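Local coordinates for GTN Reductase (Agrobacterium tumefaciens, PDB 5N6G), which is a flavin-dependent ene-reductase of the Old Yellow Enzyme family that probably uses FMN and a nicotinamide cofactor to reduce activated carbon-carbon double bonds, at residues I98-R103 against Q115-S120; Q63-V68 against G102-T107; L155-Y160 against A208-E213. All coordinates share one frame; numbering follows the deposited sequence. Where two conformers were deposited one is given.

Overall arrangement
From the N terminus, segment 63-68 comes first, in the loop between strand 50-57 and helix 74-89 of the eight-stranded barrel. Interaction 2 joins it to 102-107, in the loop that leaves strand 94-99, and so brings two successive barrel loops together. Interaction 1 starts on the end of that strand, where interaction 2 ends, shares G102 and R103 with it, and closes a short excursion at 115-120, so the two loops overlap rather than nest. Both touch the bound 2-phenylacrylic acid. Interaction 3 lies wholly later in the chain, pairing helices 150-169 and 204-222 on the outside of the barrel. Y160 and I156 reach H100, linking interactions 1 and 3; interactions 2 and 3 do not touch.

Interaction 1 (I98-R103 against Q115-S120). With 8OZ (2-Phenylacrylic acid), chain C.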
loop_
_atom_site.group_PDB
_atom_site.type_symbol
_atom_site.label_atom_id
_atom_site.label_comp_id
_atom_site.label_asym_id
_atom_site.label_seq_id
_atom_site.Cartn_x
_atom_site.Cartn_y
_atom_site.Cartn_z
ATOM N N ILE A 98 2.590 0.602 5.545
ATOM C CA ILE A 98 3.941 0.265 5.982
ATOM C C ILE A 98 4.566 -0.689 4.966
ATOM O O ILE A 98 3.951 -1.674 4.534
ATOM C CB ILE A 98 3.945 -0.287 7.421
ATOM C CG1 ILE A 98 3.118 -1.569 7.578
ATOM C CG2 ILE A 98 3.475 0.837 8.394
ATOM C CD1 ILE A 98 3.224 -2.160 9.021
ATOM N N TRP A 99 5.790 -0.382 4.564
ATOM C CA TRP A 99 6.337 -0.837 3.298
ATOM C C TRP A 99 7.727 -1.438 3.470
ATOM O O TRP A 99 8.532 -0.947 4.253
ATOM C CB TRP A 99 6.420 0.353 2.384
ATOM C CG TRP A 99 6.644 0.143 0.928
ATOM C CD1 TRP A 99 6.490 -1.002 0.197
ATOM C CD2 TRP A 99 6.997 1.172 0.003
ATOM N NE1 TRP A 99 6.735 -0.738 -1.136
ATOM C CE2 TRP A 99 7.053 0.589 -1.281
ATOM C CE3 TRP A 99 7.274 2.535 0.144
ATOM C CZ2 TRP A 99 7.356 1.329 -2.410
ATOM C CZ3 TRP A 99 7.581 3.269 -0.961
ATOM C CH2 TRP A 99 7.636 2.669 -2.231
ATOM N N HIS A 100 7.999 -2.496 2.725
ATOM C CA HIS A 100 9.353 -2.972 2.489
ATOM C C HIS A 100 9.426 -3.341 1.019
ATOM O O HIS A 100 8.659 -4.186 0.541
ATOM C CB HIS A 100 9.725 -4.177 3.379
ATOM C CG HIS A 100 11.182 -4.476 3.403
ATOM N ND1 HIS A 100 11.925 -4.709 2.267
ATOM C CD2 HIS A 100 12.041 -4.583 4.446
ATOM C CE1 HIS A 100 13.186 -4.920 2.609
ATOM N NE2 HIS A 100 13.279 -4.862 3.926
ATOM N N VAL A 101 10.345 -2.715 0.303
ATOM C CA VAL A 101 10.436 -2.906 -1.143
ATOM C C VAL A 101 11.134 -4.184 -1.575
ATOM O O VAL A 101 11.047 -4.544 -2.758
ATOM C CB VAL A 101 11.196 -1.767 -1.837
ATOM C CG1 VAL A 101 10.459 -0.467 -1.611
ATOM C CG2 VAL A 101 12.634 -1.669 -1.349
ATOM N N GLY A 102 11.833 -4.863 -0.677
ATOM C CA GLY A 102 12.626 -6.010 -1.091
ATOM C C GLY A 102 13.597 -5.674 -2.199
ATOM O O GLY A 102 14.388 -4.732 -2.103
ATOM N N ARG A 103 13.563 -6.458 -3.283
ATOM C CA ARG A 103 14.554 -6.304 -4.340
ATOM C C ARG A 103 14.427 -5.012 -5.150
ATOM O O ARG A 103 15.322 -4.729 -5.957
ATOM C CB ARG A 103 14.488 -7.487 -5.302
ATOM C CG ARG A 103 13.242 -7.515 -6.179
ATOM C CD ARG A 103 13.243 -8.777 -7.039
ATOM N NE ARG A 103 12.109 -8.799 -7.963
ATOM C CZ ARG A 103 12.088 -9.481 -9.102
ATOM N NH1 ARG A 103 13.110 -10.236 -9.495
ATOM N NH2 ARG A 103 11.012 -9.415 -9.881
ATOM N N GLN A 115 23.503 -4.637 -0.838
ATOM C CA GLN A 115 22.529 -5.185 -1.768
ATOM C C GLN A 115 21.129 -5.101 -1.172
ATOM O O GLN A 115 20.937 -5.375 0.025
ATOM C CB GLN A 115 22.854 -6.647 -2.081
ATOM C CG GLN A 115 24.221 -6.858 -2.729
ATOM C CD GLN A 115 24.871 -8.206 -2.425
ATOM O OE1 GLN A 115 25.386 -8.894 -3.324
ATOM N NE2 GLN A 115 24.931 -8.552 -1.151
ATOM N N PRO A 116 20.110 -4.767 -1.980
ATOM C CA PRO A 116 18.725 -4.991 -1.556
ATOM C C PRO A 116 18.510 -6.447 -1.164
ATOM O O PRO A 116 19.274 -7.315 -1.608
ATOM C CB PRO A 116 17.917 -4.621 -2.806
ATOM C CG PRO A 116 18.816 -3.730 -3.587
ATOM C CD PRO A 116 20.215 -4.190 -3.337
ATOM N N VAL A 117 17.513 -6.727 -0.339
ATOM C CA VAL A 117 17.232 -8.079 0.107
ATOM C C VAL A 117 15.959 -8.583 -0.542
ATOM O O VAL A 117 15.050 -7.815 -0.886
ATOM C CB VAL A 117 17.131 -8.150 1.650
ATOM C CG1 VAL A 117 18.430 -7.736 2.262
ATOM C CG2 VAL A 117 15.993 -7.290 2.181
ATOM N N ALA A 118 15.886 -9.906 -0.677
ATOM C CA ALA A 118 14.760 -10.546 -1.343
ATOM C C ALA A 118 14.702 -12.012 -0.930
ATOM O O ALA A 118 15.685 -12.560 -0.426
ATOM C CB ALA A 118 14.901 -10.420 -2.863
ATOM N N PRO A 119 13.572 -12.691 -1.170
ATOM C CA PRO A 119 13.541 -14.144 -0.916
ATOM C C PRO A 119 14.571 -14.918 -1.709
ATOM O O PRO A 119 15.140 -15.897 -1.207
ATOM C CB PRO A 119 12.113 -14.537 -1.309
ATOM C CG PRO A 119 11.628 -13.450 -2.190
ATOM C CD PRO A 119 12.271 -12.205 -1.664
ATOM N N SER A 120 14.845 -14.493 -2.941
ATOM C CA SER A 120 15.808 -15.127 -3.821
ATOM C C SER A 120 16.572 -14.050 -4.572
ATOM O O SER A 120 16.045 -12.959 -4.825
ATOM C CB SER A 120 15.136 -16.058 -4.842
ATOM O OG SER A 120 14.462 -17.120 -4.190
HETATM C C4 8OZ C . 4.659 4.372 -8.111
HETATM C C5 8OZ C . 5.954 4.819 -7.993
HETATM C C6 8OZ C . 6.761 4.316 -6.997
HETATM C C7 8OZ C . 6.269 3.378 -6.106
HETATM C C8 8OZ C . 3.543 0.864 -5.631
HETATM C C 8OZ C . 4.668 2.183 -3.894
HETATM O O 8OZ C . 2.949 0.189 -4.825
HETATM C C1 8OZ C . 4.395 2.013 -5.179
HETATM C C2 8OZ C . 4.958 2.934 -6.205
HETATM C C3 8OZ C . 4.157 3.431 -7.230
HETATM O O1 8OZ C . 3.497 0.624 -6.919
HETATM O O HOH W 1 15.756 -4.360 0.254
#
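H100 and V117 meet almost at right angles, with CG2 of V117 lying 3.7 Å from CE1 of the imidazole and oblique to its ring. CB of P116 packs on the G102 carbonyl oxygen at 3.6 Å, and the methyl of A118 abuts CB of R103. One water joins the two backbones: it donates to G102 O at 2.8 Å and accepts from V117 N at 3.0 Å.

H100 has its CG anti to the backbone N (chi1 -166°), and its ND1 takes the N-H of G102 in the ring plane (2.9 Å, 160°). NE2 on the other side of the ring is hydrogen-bonded to Q61, which fixes the ring's rotation. G102, at a positive phi, turns the chain, while R103 sends its extended side chain away to the I122 carbonyl and its N-H to Q187. At the end of barrel strand 94-99, W99 lines the substrate pocket, its CZ2 3.2 Å from carbon C of 2-phenylacrylic acid.

With ND1 accepting a hydrogen bond from the G102 N-H and NE2 facing Q61 OE1, the imidazole is probably neutral with its proton on NE2, and the polar linkage between the segments falls to the bridging water.

Interaction 2 (Q63-V68 against G102-T107). With 8OZ (2-Phenylacrylic acid), chain C.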
loop_
_atom_site.group_PDB
_atom_site.type_symbol
_atom_site.label_atom_id
_atom_site.label_comp_id
_atom_site.label_asym_id
_atom_site.label_seq_id
_atom_site.Cartn_x
_atom_site.Cartn_y
_atom_site.Cartn_z
ATOM N N GLN A 63 13.600 0.830 1.981
ATOM C CA GLN A 63 13.489 1.930 1.020
ATOM C C GLN A 63 13.927 1.493 -0.369
ATOM O O GLN A 63 14.986 0.886 -0.528
ATOM C CB GLN A 63 14.377 3.114 1.411
ATOM C CG GLN A 63 13.869 3.912 2.576
ATOM C CD GLN A 63 12.872 4.979 2.185
ATOM O OE1 GLN A 63 12.269 4.951 1.099
ATOM N NE2 GLN A 63 12.655 5.922 3.107
ATOM N N GLY A 64 13.167 1.920 -1.378
ATOM C CA GLY A 64 13.520 1.665 -2.762
ATOM C C GLY A 64 13.558 2.868 -3.676
ATOM O O GLY A 64 14.003 2.745 -4.819
ATOM N N TYR A 65 13.095 4.032 -3.188
ATOM C CA TYR A 65 13.045 5.268 -3.968
ATOM C C TYR A 65 13.489 6.416 -3.081
ATOM O O TYR A 65 13.310 6.391 -1.861
ATOM C CB TYR A 65 11.630 5.582 -4.505
ATOM C CG TYR A 65 11.016 4.412 -5.224
ATOM C CD1 TYR A 65 10.391 3.414 -4.518
ATOM C CD2 TYR A 65 11.136 4.261 -6.591
ATOM C CE1 TYR A 65 9.851 2.332 -5.134
ATOM C CE2 TYR A 65 10.604 3.155 -7.222
ATOM C CZ TYR A 65 9.954 2.201 -6.484
ATOM O OH TYR A 65 9.420 1.083 -7.090
ATOM N N ALA A 66 14.004 7.461 -3.726
ATOM C CA ALA A 66 14.461 8.627 -2.991
ATOM C C ALA A 66 13.301 9.506 -2.525
ATOM O O ALA A 66 12.222 9.552 -3.128
ATOM C CB ALA A 66 15.394 9.467 -3.857
ATOM N N ASP A 67 13.549 10.218 -1.424
ATOM C CA ASP A 67 12.660 11.248 -0.895
ATOM C C ASP A 67 11.299 10.683 -0.497
ATOM O O ASP A 67 10.275 11.361 -0.628
ATOM C CB ASP A 67 12.509 12.408 -1.894
ATOM C CG ASP A 67 13.813 13.193 -2.084
ATOM O OD1 ASP A 67 14.755 13.032 -1.291
ATOM O OD2 ASP A 67 13.909 13.960 -3.053
ATOM N N VAL A 68 11.294 9.445 -0.008
ATOM C CA VAL A 68 10.098 8.778 0.488
ATOM C C VAL A 68 10.096 8.857 2.009
ATOM O O VAL A 68 11.126 8.541 2.634
ATOM C CB VAL A 68 10.062 7.314 0.031
ATOM C CG1 VAL A 68 9.031 6.511 0.777
ATOM C CG2 VAL A 68 9.830 7.245 -1.464
ATOM N N GLY A 102 11.833 -4.863 -0.677
ATOM C CA GLY A 102 12.626 -6.010 -1.091
ATOM C C GLY A 102 13.597 -5.674 -2.199
ATOM O O GLY A 102 14.388 -4.732 -2.103
ATOM N N ARG A 103 13.563 -6.458 -3.283
ATOM C CA ARG A 103 14.554 -6.304 -4.340
ATOM C C ARG A 103 14.427 -5.012 -5.150
ATOM O O ARG A 103 15.322 -4.729 -5.957
ATOM C CB ARG A 103 14.488 -7.487 -5.302
ATOM C CG ARG A 103 13.242 -7.515 -6.179
ATOM C CD ARG A 103 13.243 -8.777 -7.039
ATOM N NE ARG A 103 12.109 -8.799 -7.963
ATOM C CZ ARG A 103 12.088 -9.481 -9.102
ATOM N NH1 ARG A 103 13.110 -10.236 -9.495
ATOM N NH2 ARG A 103 11.012 -9.415 -9.881
ATOM N N ILE A 104 13.353 -4.248 -4.975
ATOM C CA ILE A 104 13.114 -3.055 -5.803
ATOM C C ILE A 104 13.781 -1.886 -5.088
ATOM O O ILE A 104 13.139 -1.052 -4.448
ATOM C CB ILE A 104 11.627 -2.828 -6.045
ATOM C CG1 ILE A 104 10.968 -4.102 -6.597
ATOM C CG2 ILE A 104 11.428 -1.686 -6.990
ATOM C CD1 ILE A 104 11.523 -4.583 -7.944
ATOM N N SER A 105 15.106 -1.822 -5.203
ATOM C CA SER A 105 15.883 -0.795 -4.522
ATOM C C SER A 105 17.237 -0.654 -5.218
ATOM O O SER A 105 17.502 -1.270 -6.253
ATOM C CB SER A 105 16.022 -1.134 -3.035
ATOM O OG SER A 105 16.616 -0.084 -2.268
ATOM N N HIS A 106 18.081 0.193 -4.643
ATOM C CA HIS A 106 19.392 0.502 -5.183
ATOM C C HIS A 106 20.370 0.556 -4.023
ATOM O O HIS A 106 19.994 0.916 -2.909
ATOM C CB HIS A 106 19.358 1.840 -5.933
ATOM C CG HIS A 106 20.602 2.132 -6.713
ATOM N ND1 HIS A 106 21.625 2.904 -6.204
ATOM C CD2 HIS A 106 20.976 1.790 -7.971
ATOM C CE1 HIS A 106 22.586 2.999 -7.102
ATOM N NE2 HIS A 106 22.210 2.347 -8.188
ATOM N N THR A 107 21.609 0.150 -4.280
ATOM C CA THR A 107 22.618 0.130 -3.221
ATOM C C THR A 107 22.777 1.489 -2.545
ATOM O O THR A 107 23.036 1.545 -1.338
ATOM C CB THR A 107 23.957 -0.325 -3.779
ATOM O OG1 THR A 107 24.340 0.548 -4.859
ATOM C CG2 THR A 107 23.879 -1.764 -4.257
HETATM C C4 8OZ C . 4.659 4.372 -8.111
HETATM C C5 8OZ C . 5.954 4.819 -7.993
HETATM C C6 8OZ C . 6.761 4.316 -6.997
HETATM C C7 8OZ C . 6.269 3.378 -6.106
HETATM C C8 8OZ C . 3.543 0.864 -5.631
HETATM C C 8OZ C . 4.668 2.183 -3.894
HETATM O O 8OZ C . 2.949 0.189 -4.825
HETATM C C1 8OZ C . 4.395 2.013 -5.179
HETATM C C2 8OZ C . 4.958 2.934 -6.205
HETATM C C3 8OZ C . 4.157 3.431 -7.230
HETATM O O1 8OZ C . 3.497 0.624 -6.919
#
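Y65 and I104 lie side by side and point the same way, with the phenol oxygen OH 3.4 Å from the methyl CG2 of I104. That methyl sits oblique to the ring. The I104 torsion (chi1 -52°) sets CG2 anti to the backbone N, on the Y65 side, while CG1 turns elsewhere. Over one face of the Y65 ring the phenyl group of 2-phenylacrylic acid brings its C6 edge, 3.9 Å above the plane and offset toward the rim, the rings steeply inclined. The phenol OH is hydrogen-bonded to Y183, another residue of the pocket, and the ring also meets that of Y129.

Both segments are loops following consecutive strands, 50-57 and 94-99, of a TIM barrel, the fold of Old Yellow Enzymes; the first contributes Y65 to the ligand pocket, and I104 of the second packs against its phenol end.

Away from the ligand, the backbones come very close at G64 and S105. S105, with OG anti to its backbone N (chi1 -172°), donates to the carbonyl oxygen of Q63 at 2.6 Å, in the carbonyl plane and on a lone pair (145° at the oxygen). Its OG is also hydrogen-bonded to Q110. I104 is the centre of an inverse gamma turn that presents its carbonyl oxygen to CA of G64, a CA-H...O contact of 3.2 Å. This buried oxygen has no conventional hydrogen-bond partner.

Interaction 3 (L155-Y160 against A208-E213); sequences LILEDY and ARFLLE
L157 projects from helix 150-169 into the hollow between F210 and E213, which lie one turn apart on helix 204-222. Its two methyls divide the work. CD2 reaches the backbone of the second helix, 3.8 Å from the carbonyl carbon of E213, and also lies oblique to the F210 ring, 4.1 Å from CE1. CD1 runs beside the E213 side chain, near CB and 3.9 Å from the carboxylate oxygen OE1. With its chain extended beyond CG, E213 lays its aliphatic part along one flank of the hollow, and its OE1 is hydrogen-bonded to Y200.

The answering bump is F210. Its CG stands anti to the backbone N (chi1 -178°), which swings the ring out toward the first helix although the residue starts off to one side. The tip of the ring, CZ, rests against the neighbouring surfaces of I156 and Y160, one turn apart on helix 150-169. CG2 of I156 meets this tip 4.0 Å away, at the edge and near the ring plane, and the two side chains cross at about a right angle. Next to this methyl, CE2 of Y160 approaches CZ at 4.3 Å, looser and oblique. F210 is also stacked on F188, and helix 184-189 touches both F210 and Y160 through I185.

The side chains have to span a wide gap: the axes of the two short segments approach to 11.3 Å, with their N-to-C directions 35° apart. Helix 150-169 precedes strand 174-178 and helix 204-222 precedes strand 227-231, making these roughly parallel neighbours part of the outer helical layer of the TIM barrel.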
loop_
_atom_site.group_PDB
_atom_site.type_symbol
_atom_site.label_atom_id
_atom_site.label_comp_id
_atom_site.label_asym_id
_atom_site.label_seq_id
_atom_site.Cartn_x
_atom_site.Cartn_y
_atom_site.Cartn_z
ATOM N N LEU A 155 14.717 -10.470 11.642
ATOM C CA LEU A 155 14.997 -9.060 11.836
ATOM C C LEU A 155 13.974 -8.199 11.118
ATOM O O LEU A 155 13.543 -7.163 11.638
ATOM C CB LEU A 155 16.410 -8.747 11.349
ATOM C CG LEU A 155 17.523 -9.375 12.199
ATOM C CD1 LEU A 155 18.855 -9.102 11.543
ATOM C CD2 LEU A 155 17.501 -8.811 13.595
ATOM N N ILE A 156 13.548 -8.609 9.927
ATOM C CA ILE A 156 12.536 -7.827 9.226
ATOM C C ILE A 156 11.207 -7.872 9.967
ATOM O O ILE A 156 10.487 -6.869 10.036
ATOM C CB ILE A 156 12.402 -8.309 7.777
ATOM C CG1 ILE A 156 13.676 -7.936 7.011
ATOM C CG2 ILE A 156 11.184 -7.696 7.075
ATOM C CD1 ILE A 156 13.752 -8.540 5.603
ATOM N N LEU A 157 10.843 -9.035 10.522
ATOM C CA LEU A 157 9.617 -9.097 11.311
ATOM C C LEU A 157 9.677 -8.126 12.479
ATOM O O LEU A 157 8.685 -7.446 12.772
ATOM C CB LEU A 157 9.358 -10.526 11.796
ATOM C CG LEU A 157 8.950 -11.496 10.698
ATOM C CD1 LEU A 157 8.890 -12.915 11.260
ATOM C CD2 LEU A 157 7.616 -11.144 10.093
ATOM N N GLU A 158 10.841 -8.024 13.143
ATOM C CA GLU A 158 10.982 -7.047 14.218
ATOM C C GLU A 158 10.820 -5.630 13.683
ATOM O O GLU A 158 10.251 -4.764 14.366
ATOM C CB GLU A 158 12.327 -7.220 14.933
ATOM C CG GLU A 158 12.509 -6.329 16.159
ATOM C CD GLU A 158 11.327 -6.359 17.153
ATOM O OE1 GLU A 158 10.796 -7.454 17.480
ATOM O OE2 GLU A 158 10.926 -5.265 17.606
ATOM N N ASP A 159 11.294 -5.376 12.453
ATOM C CA ASP A 159 11.119 -4.050 11.865
ATOM C C ASP A 159 9.652 -3.766 11.572
ATOM O O ASP A 159 9.218 -2.613 11.660
ATOM C CB ASP A 159 11.952 -3.898 10.587
ATOM C CG ASP A 159 13.445 -3.813 10.868
ATOM O OD1 ASP A 159 13.840 -3.475 12.021
ATOM O OD2 ASP A 159 14.226 -4.067 9.921
ATOM N N TYR A 160 8.875 -4.781 11.160
ATOM C CA TYR A 160 7.438 -4.555 11.003
ATOM C C TYR A 160 6.774 -4.266 12.346
ATOM O O TYR A 160 5.876 -3.413 12.423
ATOM C CB TYR A 160 6.767 -5.735 10.312
ATOM C CG TYR A 160 6.794 -5.694 8.817
ATOM C CD1 TYR A 160 5.923 -4.880 8.089
ATOM C CD2 TYR A 160 7.655 -6.512 8.107
ATOM C CE1 TYR A 160 5.939 -4.858 6.716
ATOM C CE2 TYR A 160 7.679 -6.483 6.732
ATOM C CZ TYR A 160 6.802 -5.668 6.042
ATOM O OH TYR A 160 6.829 -5.654 4.676
ATOM N N ALA A 208 3.058 -18.308 1.332
ATOM C CA ALA A 208 2.225 -17.410 2.123
ATOM C C ALA A 208 2.740 -17.199 3.542
ATOM O O ALA A 208 2.227 -16.328 4.247
ATOM C CB ALA A 208 0.806 -17.967 2.185
ATOM N N ARG A 209 3.713 -17.997 3.977
ATOM C CA ARG A 209 4.142 -18.006 5.374
ATOM C C ARG A 209 4.634 -16.640 5.818
ATOM O O ARG A 209 4.274 -16.171 6.901
ATOM C CB ARG A 209 5.247 -19.040 5.566
ATOM C CG ARG A 209 5.709 -19.191 7.008
ATOM C CD ARG A 209 6.799 -20.267 7.133
ATOM N NE ARG A 209 6.394 -21.525 6.506
ATOM C CZ ARG A 209 5.487 -22.355 7.004
ATOM N NH1 ARG A 209 4.873 -22.069 8.141
ATOM N NH2 ARG A 209 5.169 -23.455 6.343
ATOM N N PHE A 210 5.478 -15.997 5.004
ATOM C CA PHE A 210 6.003 -14.683 5.392
ATOM C C PHE A 210 4.883 -13.656 5.528
ATOM O O PHE A 210 4.838 -12.904 6.516
ATOM C CB PHE A 210 7.060 -14.214 4.388
ATOM C CG PHE A 210 7.683 -12.889 4.747
ATOM C CD1 PHE A 210 8.471 -12.763 5.894
ATOM C CD2 PHE A 210 7.479 -11.778 3.953
ATOM C CE1 PHE A 210 9.050 -11.542 6.223
ATOM C CE2 PHE A 210 8.055 -10.561 4.270
ATOM C CZ PHE A 210 8.824 -10.436 5.392
ATOM N N LEU A 211 3.988 -13.583 4.543
ATOM C CA LEU A 211 2.857 -12.657 4.632
ATOM C C LEU A 211 2.138 -12.835 5.957
ATOM O O LEU A 211 1.823 -11.860 6.655
ATOM C CB LEU A 211 1.906 -12.877 3.458
ATOM C CG LEU A 211 0.683 -11.946 3.359
ATOM C CD1 LEU A 211 0.180 -11.886 1.934
ATOM C CD2 LEU A 211 -0.467 -12.370 4.255
ATOM N N LEU A 212 1.839 -14.081 6.319
ATOM C CA LEU A 212 1.031 -14.303 7.507
ATOM C C LEU A 212 1.831 -14.040 8.776
ATOM O O LEU A 212 1.270 -13.584 9.774
ATOM C CB LEU A 212 0.445 -15.712 7.482
ATOM C CG LEU A 212 -0.552 -15.942 6.355
ATOM C CD1 LEU A 212 -0.890 -17.426 6.276
ATOM C CD2 LEU A 212 -1.836 -15.155 6.556
ATOM N N GLU A 213 3.151 -14.231 8.738
ATOM C CA GLU A 213 3.975 -13.861 9.886
ATOM C C GLU A 213 4.024 -12.352 10.066
ATOM O O GLU A 213 4.013 -11.869 11.208
ATOM C CB GLU A 213 5.391 -14.435 9.741
ATOM C CG GLU A 213 5.444 -15.927 10.004
ATOM C CD GLU A 213 6.800 -16.561 9.752
ATOM O OE1 GLU A 213 7.661 -15.943 9.101
ATOM O OE2 GLU A 213 6.999 -17.710 10.210
#